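Local coordinates for acetyltransferase (Sinorhizobium meliloti, PDB 4JXQ) that acetylates phosphinothricin as a GNAT-superfamily acetyltransferase, transferring the acetyl group from acetyl-CoA, at the interface of chains A and B. Sequence-based numbering; all coordinates share one arbitrary frame. Chains: chain A/B, Acetyltransferase.

Contact 1: the interface of chains A and B. Residues chain A 78-82; chain B 32-34, 151-152.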
loop_
_atom_site.group_PDB
_atom_site.type_symbol
_atom_site.label_atom_id
_atom_site.label_comp_id
_atom_site.label_asym_id
_atom_site.label_seq_id
_atom_site.Cartn_x
_atom_site.Cartn_y
_atom_site.Cartn_z
ATOM N N ARG A 78 3.678 2.060 8.663
ATOM C CA ARG A 78 3.180 1.613 9.935
ATOM C C ARG A 78 4.257 0.779 10.603
ATOM O O ARG A 78 5.002 0.058 9.959
ATOM C CB ARG A 78 1.926 0.820 9.842
ATOM C CG ARG A 78 0.701 1.537 9.229
ATOM C CD ARG A 78 0.379 2.805 9.975
ATOM N NE ARG A 78 -0.971 3.287 9.680
ATOM C CZ ARG A 78 -1.349 4.554 9.790
ATOM N NH1 ARG A 78 -2.598 4.910 9.488
ATOM N NH2 ARG A 78 -0.469 5.486 10.170
ATOM N N THR A 79 4.340 0.877 11.912
ATOM C CA THR A 79 5.402 0.301 12.700
ATOM C C THR A 79 5.758 -1.123 12.324
ATOM O O THR A 79 6.940 -1.444 12.180
ATOM C CB THR A 79 5.073 0.371 14.223
ATOM O OG1 THR A 79 4.694 1.697 14.530
ATOM C CG2 THR A 79 6.214 -0.076 15.023
ATOM N N ALA A 80 4.790 -2.008 12.255
ATOM C CA ALA A 80 5.087 -3.424 12.061
ATOM C C ALA A 80 5.707 -3.706 10.700
ATOM O O ALA A 80 6.298 -4.759 10.553
ATOM C CB ALA A 80 3.925 -4.312 12.354
ATOM N N TYR A 81 5.577 -2.792 9.723
ATOM C CA TYR A 81 6.161 -2.949 8.421
ATOM C C TYR A 81 7.614 -2.409 8.309
ATOM O O TYR A 81 8.192 -2.357 7.244
ATOM C CB TYR A 81 5.347 -2.213 7.354
ATOM C CG TYR A 81 4.032 -2.812 6.956
ATOM C CD1 TYR A 81 3.936 -4.042 6.367
ATOM C CD2 TYR A 81 2.867 -2.062 7.059
ATOM C CE1 TYR A 81 2.727 -4.521 5.875
ATOM C CE2 TYR A 81 1.628 -2.517 6.540
ATOM C CZ TYR A 81 1.590 -3.769 5.965
ATOM O OH TYR A 81 0.387 -4.226 5.472
ATOM N N ARG A 82 8.222 -2.034 9.456
ATOM C CA ARG A 82 9.492 -1.309 9.367
ATOM C C ARG A 82 10.635 -2.107 8.744
ATOM O O ARG A 82 11.548 -1.499 8.227
ATOM C CB ARG A 82 9.907 -0.732 10.737
ATOM C CG ARG A 82 10.204 -1.782 11.776
ATOM C CD ARG A 82 10.194 -1.088 13.160
ATOM N NE ARG A 82 10.432 -1.980 14.268
ATOM C CZ ARG A 82 9.560 -2.802 14.850
ATOM N NH1 ARG A 82 8.324 -2.918 14.373
ATOM N NH2 ARG A 82 9.919 -3.530 15.896
ATOM N N TYR B 32 -1.103 -2.784 11.910
ATOM C CA TYR B 32 0.337 -2.806 12.100
ATOM C C TYR B 32 0.829 -1.535 12.758
ATOM O O TYR B 32 2.030 -1.402 12.996
ATOM C CB TYR B 32 1.000 -3.072 10.760
ATOM C CG TYR B 32 0.968 -4.529 10.305
ATOM C CD1 TYR B 32 0.214 -5.495 10.932
ATOM C CD2 TYR B 32 1.684 -4.906 9.203
ATOM C CE1 TYR B 32 0.143 -6.805 10.422
ATOM C CE2 TYR B 32 1.649 -6.218 8.729
ATOM C CZ TYR B 32 0.852 -7.143 9.337
ATOM O OH TYR B 32 0.755 -8.438 8.849
ATOM N N GLU B 33 -0.075 -0.628 13.105
ATOM C CA GLU B 33 0.303 0.438 14.028
ATOM C C GLU B 33 0.615 -0.139 15.427
ATOM O O GLU B 33 0.009 -1.077 15.899
ATOM C CB GLU B 33 -0.785 1.479 14.128
ATOM C CG GLU B 33 -0.905 2.382 12.962
ATOM C CD GLU B 33 -1.673 3.658 13.328
ATOM O OE1 GLU B 33 -2.872 3.581 13.320
ATOM O OE2 GLU B 33 -1.103 4.715 13.684
ATOM N N GLU B 34 1.568 0.534 16.092
ATOM C CA GLU B 34 2.004 0.154 17.405
ATOM C C GLU B 34 1.526 1.024 18.565
ATOM O O GLU B 34 1.201 0.528 19.646
ATOM C CB GLU B 34 3.542 0.095 17.478
ATOM C CG GLU B 34 4.116 -0.007 18.864
ATOM C CD GLU B 34 5.646 0.019 18.873
ATOM O OE1 GLU B 34 6.254 1.031 18.425
ATOM O OE2 GLU B 34 6.217 -0.969 19.342
ATOM N N PHE B 151 6.196 -7.320 11.797
ATOM C CA PHE B 151 6.856 -7.795 13.000
ATOM C C PHE B 151 6.156 -7.123 14.186
ATOM O O PHE B 151 6.163 -5.891 14.261
ATOM C CB PHE B 151 8.331 -7.480 13.017
ATOM C CG PHE B 151 9.056 -8.163 14.170
ATOM C CD1 PHE B 151 9.381 -9.511 14.074
ATOM C CD2 PHE B 151 9.290 -7.534 15.377
ATOM C CE1 PHE B 151 10.002 -10.167 15.118
ATOM C CE2 PHE B 151 9.905 -8.193 16.408
ATOM C CZ PHE B 151 10.227 -9.512 16.303
ATOM N N LYS B 152 5.450 -7.861 15.005
ATOM C CA LYS B 152 4.662 -7.310 16.118
ATOM C C LYS B 152 4.524 -8.423 17.196
ATOM O O LYS B 152 4.495 -9.583 16.883
ATOM C CB LYS B 152 3.275 -6.864 15.628
ATOM C CG LYS B 152 2.587 -5.922 16.566
ATOM C CD LYS B 152 1.221 -5.502 16.024
ATOM C CE LYS B 152 0.568 -4.457 16.951
ATOM N NZ LYS B 152 -0.724 -4.025 16.502
HETATM O O HOH W 1 5.624 -3.607 15.488
HETATM O O HOH W 2 2.432 3.444 15.775
#
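In this GNAT-fold acetyltransferase the 3-10 helix 79-81 of chain A packs against the loop from B:Tyr32 to B:Glu34 and strand 149-152 of chain B, in a two-chain assembly that may be the biological dimer. Backbone hydrogen bonds hold A:Ala80 through both its N and its O. Its N donates to the carbonyl O of B:Tyr32 at 2.9 Å and nearly straight (163° at H), while its own O takes the N-H of B:Phe151 at 2.8 Å, on a lone pair but more bent. The methyl of A:Ala80 meanwhile packs over CB and CG of B:Tyr32. As second-shell support within chain B, B:Lys152 reaches out fully extended to bond B:Glu33 O through NZ, bracing that loop.

The tyrosines meet edge to face: the CD2 edge of B:Tyr32 points into the centre of the A:Tyr81 ring, 3.4 Å from its CZ, with the planes 62° apart.

Charge contributes more loosely. A:Arg78, poorly ordered and bent at chi2 (-56°), runs alongside B:Glu33, its guanidinium stacked on the carboxylate rather than meeting it end on; the salt bridge from NH2 to OE2 is a long 3.7 Å.

Waters extend the polar contacts. One joins A:Arg82 NH1 to B:Phe151 O; the same NH1 bonds A:Thr79 O at 3.0 Å, in the guanidinium plane but above the carbonyl plane, which probably helps to hold the guanidinium in place. Another water links the hydroxyl OG1 of A:Thr79 to B:Glu34 N.

Contact 2: the interface of chains A and B. Residues chain A 75, 121, 143-144, 146, 161, 163; chain B 75, 143-146, 161.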
loop_
_atom_site.group_PDB
_atom_site.type_symbol
_atom_site.label_atom_id
_atom_site.label_comp_id
_atom_site.label_asym_id
_atom_site.label_seq_id
_atom_site.Cartn_x
_atom_site.Cartn_y
_atom_site.Cartn_z
ATOM N N PHE A 75 6.801 0.267 2.172
ATOM C CA PHE A 75 5.561 -0.210 1.547
ATOM C C PHE A 75 4.387 0.575 2.150
ATOM O O PHE A 75 3.604 1.191 1.446
ATOM C CB PHE A 75 5.406 -1.702 1.807
ATOM C CG PHE A 75 4.026 -2.222 1.446
ATOM C CD1 PHE A 75 3.597 -2.204 0.149
ATOM C CD2 PHE A 75 3.153 -2.698 2.389
ATOM C CE1 PHE A 75 2.302 -2.660 -0.192
ATOM C CE2 PHE A 75 1.868 -3.080 2.050
ATOM C CZ PHE A 75 1.442 -3.051 0.775
ATOM N N ILE A 121 9.495 -5.798 -1.333
ATOM C CA ILE A 121 8.318 -5.969 -2.198
ATOM C C ILE A 121 8.446 -5.047 -3.374
ATOM O O ILE A 121 8.907 -3.931 -3.270
ATOM C CB ILE A 121 7.014 -5.749 -1.374
ATOM C CG1 ILE A 121 5.704 -6.164 -2.067
ATOM C CG2 ILE A 121 6.906 -4.327 -0.826
ATOM C CD1 ILE A 121 4.553 -6.243 -1.064
ATOM N N GLN A 143 4.083 -13.040 -6.190
ATOM C CA GLN A 143 3.200 -13.373 -5.109
ATOM C C GLN A 143 1.761 -13.303 -5.482
ATOM O O GLN A 143 0.940 -13.942 -4.872
ATOM C CB GLN A 143 3.492 -12.479 -3.892
ATOM C CG GLN A 143 4.893 -12.569 -3.347
ATOM C CD GLN A 143 5.269 -13.954 -2.999
ATOM O OE1 GLN A 143 4.537 -14.650 -2.315
ATOM N NE2 GLN A 143 6.448 -14.372 -3.431
ATOM N N GLY A 144 1.386 -12.450 -6.415
ATOM C CA GLY A 144 -0.003 -12.311 -6.848
ATOM C C GLY A 144 -0.166 -11.233 -7.828
ATOM O O GLY A 144 0.739 -10.456 -8.142
HETATM N N MSE A 146 -3.099 -8.446 -8.825
HETATM C CA MSE A 146 -4.359 -7.776 -8.447
HETATM C C MSE A 146 -4.957 -7.175 -9.719
HETATM O O MSE A 146 -4.528 -6.121 -10.259
HETATM C CB MSE A 146 -4.065 -6.707 -7.414
HETATM C CG MSE A 146 -3.015 -7.088 -6.411
HETATM SE SE MSE A 146 -3.641 -8.617 -5.431
HETATM C CE MSE A 146 -3.829 -6.942 -4.580
ATOM N N PHE A 161 2.419 -8.126 -7.666
ATOM C CA PHE A 161 3.147 -8.030 -6.376
ATOM C C PHE A 161 4.202 -9.112 -6.347
ATOM O O PHE A 161 3.899 -10.285 -6.582
ATOM C CB PHE A 161 2.211 -8.245 -5.234
ATOM C CG PHE A 161 1.357 -7.023 -4.932
ATOM C CD1 PHE A 161 0.442 -6.555 -5.836
ATOM C CD2 PHE A 161 1.512 -6.313 -3.797
ATOM C CE1 PHE A 161 -0.337 -5.423 -5.577
ATOM C CE2 PHE A 161 0.721 -5.178 -3.543
ATOM C CZ PHE A 161 -0.150 -4.765 -4.467
ATOM N N GLN A 163 8.101 -10.387 -4.311
ATOM C CA GLN A 163 8.773 -10.295 -3.015
ATOM C C GLN A 163 10.082 -11.090 -3.059
ATOM O O GLN A 163 10.144 -12.150 -3.680
ATOM C CB GLN A 163 7.893 -10.793 -1.901
ATOM C CG GLN A 163 8.439 -10.520 -0.521
ATOM C CD GLN A 163 7.451 -10.927 0.558
ATOM O OE1 GLN A 163 6.251 -10.973 0.326
ATOM N NE2 GLN A 163 7.961 -11.152 1.762
ATOM N N PHE B 75 -6.622 2.243 -1.395
ATOM C CA PHE B 75 -5.444 1.384 -1.206
ATOM C C PHE B 75 -4.192 2.222 -1.233
ATOM O O PHE B 75 -3.387 2.175 -0.336
ATOM C CB PHE B 75 -5.444 0.360 -2.342
ATOM C CG PHE B 75 -4.152 -0.432 -2.403
ATOM C CD1 PHE B 75 -3.752 -1.250 -1.386
ATOM C CD2 PHE B 75 -3.333 -0.315 -3.508
ATOM C CE1 PHE B 75 -2.541 -1.944 -1.454
ATOM C CE2 PHE B 75 -2.117 -0.978 -3.548
ATOM C CZ PHE B 75 -1.718 -1.771 -2.532
ATOM N N GLN B 143 -5.439 -13.405 -3.173
ATOM C CA GLN B 143 -4.567 -13.099 -4.268
ATOM C C GLN B 143 -3.106 -13.369 -3.993
ATOM O O GLN B 143 -2.326 -13.624 -4.917
ATOM C CB GLN B 143 -4.738 -11.657 -4.710
ATOM C CG GLN B 143 -6.143 -11.305 -5.139
ATOM C CD GLN B 143 -6.636 -12.183 -6.235
ATOM O OE1 GLN B 143 -5.937 -12.392 -7.225
ATOM N NE2 GLN B 143 -7.828 -12.699 -6.081
ATOM N N GLY B 144 -2.705 -13.252 -2.726
ATOM C CA GLY B 144 -1.318 -13.564 -2.379
ATOM C C GLY B 144 -1.103 -13.441 -0.920
ATOM O O GLY B 144 -1.928 -12.916 -0.177
ATOM N N LEU B 145 0.006 -13.992 -0.500
ATOM C CA LEU B 145 0.433 -14.015 0.901
ATOM C C LEU B 145 1.858 -13.472 0.975
ATOM O O LEU B 145 2.795 -14.059 0.416
ATOM C CB LEU B 145 0.378 -15.447 1.503
ATOM C CG LEU B 145 0.693 -15.553 2.982
ATOM C CD1 LEU B 145 -0.496 -15.019 3.756
ATOM C CD2 LEU B 145 0.990 -16.974 3.442
HETATM N N MSE B 146 1.975 -12.270 1.533
HETATM C CA MSE B 146 3.266 -11.597 1.677
HETATM C C MSE B 146 3.910 -11.957 2.990
HETATM O O MSE B 146 3.552 -11.504 4.092
HETATM C CB MSE B 146 3.111 -10.095 1.496
HETATM C CG MSE B 146 2.214 -9.659 0.345
HETATM SE SE MSE B 146 2.854 -10.202 -1.375
HETATM C CE MSE B 146 1.048 -10.038 -2.190
ATOM N N PHE B 161 -3.427 -10.716 1.051
ATOM C CA PHE B 161 -4.090 -9.792 0.146
ATOM C C PHE B 161 -5.245 -10.539 -0.489
ATOM O O PHE B 161 -5.021 -11.564 -1.169
ATOM C CB PHE B 161 -3.112 -9.289 -0.942
ATOM C CG PHE B 161 -2.130 -8.276 -0.430
ATOM C CD1 PHE B 161 -1.216 -8.582 0.556
ATOM C CD2 PHE B 161 -2.128 -6.996 -0.911
ATOM C CE1 PHE B 161 -0.324 -7.612 1.083
ATOM C CE2 PHE B 161 -1.254 -6.039 -0.400
ATOM C CZ PHE B 161 -0.330 -6.398 0.573
HETATM O O HOH W 3 1.571 -15.261 -2.526
HETATM O O HOH W 4 3.480 -16.762 -0.203
HETATM O O HOH W 5 -0.862 -16.072 -5.488
#
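Water grips the main-chain O of A:Gln143 twice, from water 3 at 2.8 Å and from water 5 at 2.9 Å, and no direct polar bond crosses this part of the interface of the deposited two-chain GNAT assembly. Water 5 also reaches B:Gln143 O, so it bridges the same carbonyl of the two copies. The oxygens A:Gln143 O and B:Gln143 O, both acceptors, lie 3.3 Å apart, so that water 5 can donate to both. Water 3 receives the N-H of B:Leu145 almost straight (175° at H) and also meets OE1, the side-chain amide oxygen of A:Gln143. That side chain is bent at chi2, which folds OE1 back toward the waters. Water 4 continues the bridge from OE1 to B:Leu145 O, 2.9 Å from it.

Strands 141-147 of the two subunits are thus joined through solvent, and apolar packing fills in beside them. A:Met146 and B:Met146, both modelled as selenomethionine, lay their selenium against the aliphatic stems of B:Gln143 and A:Gln143 respectively. SE of A:Met146 lies 3.3 Å from CB of B:Gln143, the two chains crossing obliquely; in the reciprocal pair A:Gln143 and B:Met146 slide past each other in opposite directions. The copies differ at the terminal methyl, with chi3 at -100° in A:Met146 and 159° in B:Met146. CE of B:Met146 consequently packs on CB of A:Phe161 at 3.7 Å and also sits over one face of its own B:Phe161, toward the rim.

Phenylalanines from both chains pack beside the selenomethionines. A:Phe161 and B:Phe161 cross at about a right angle and touch through their CE2 atoms, 3.8 Å apart. A:Phe75 reaches tip to tip toward B:Phe161, and B:Phe75 toward A:Phe161, each CZ in the plane of the ring it meets. On the A side, CD1 of A:Ile121 backs one face of A:Phe75, and CZ of that ring ends 3.8 Å from CZ of B:Phe161.

About 17 Å separates the C-alpha centres of contact 1 and contact 2, and no residue belongs to both. They are nevertheless close in sequence: A:Phe75 precedes the 3-10 helix 79-81 by a few residues, and strands 141-147, 149-152 and 155-165 follow one another. Because the interface is two-fold symmetric, contact 1 recurs with the chains exchanged, so the central core is flanked by a docked 3-10 helix on each side. Such an arrangement is consistent with a stable dimer, although the structure alone does not prove one in solution.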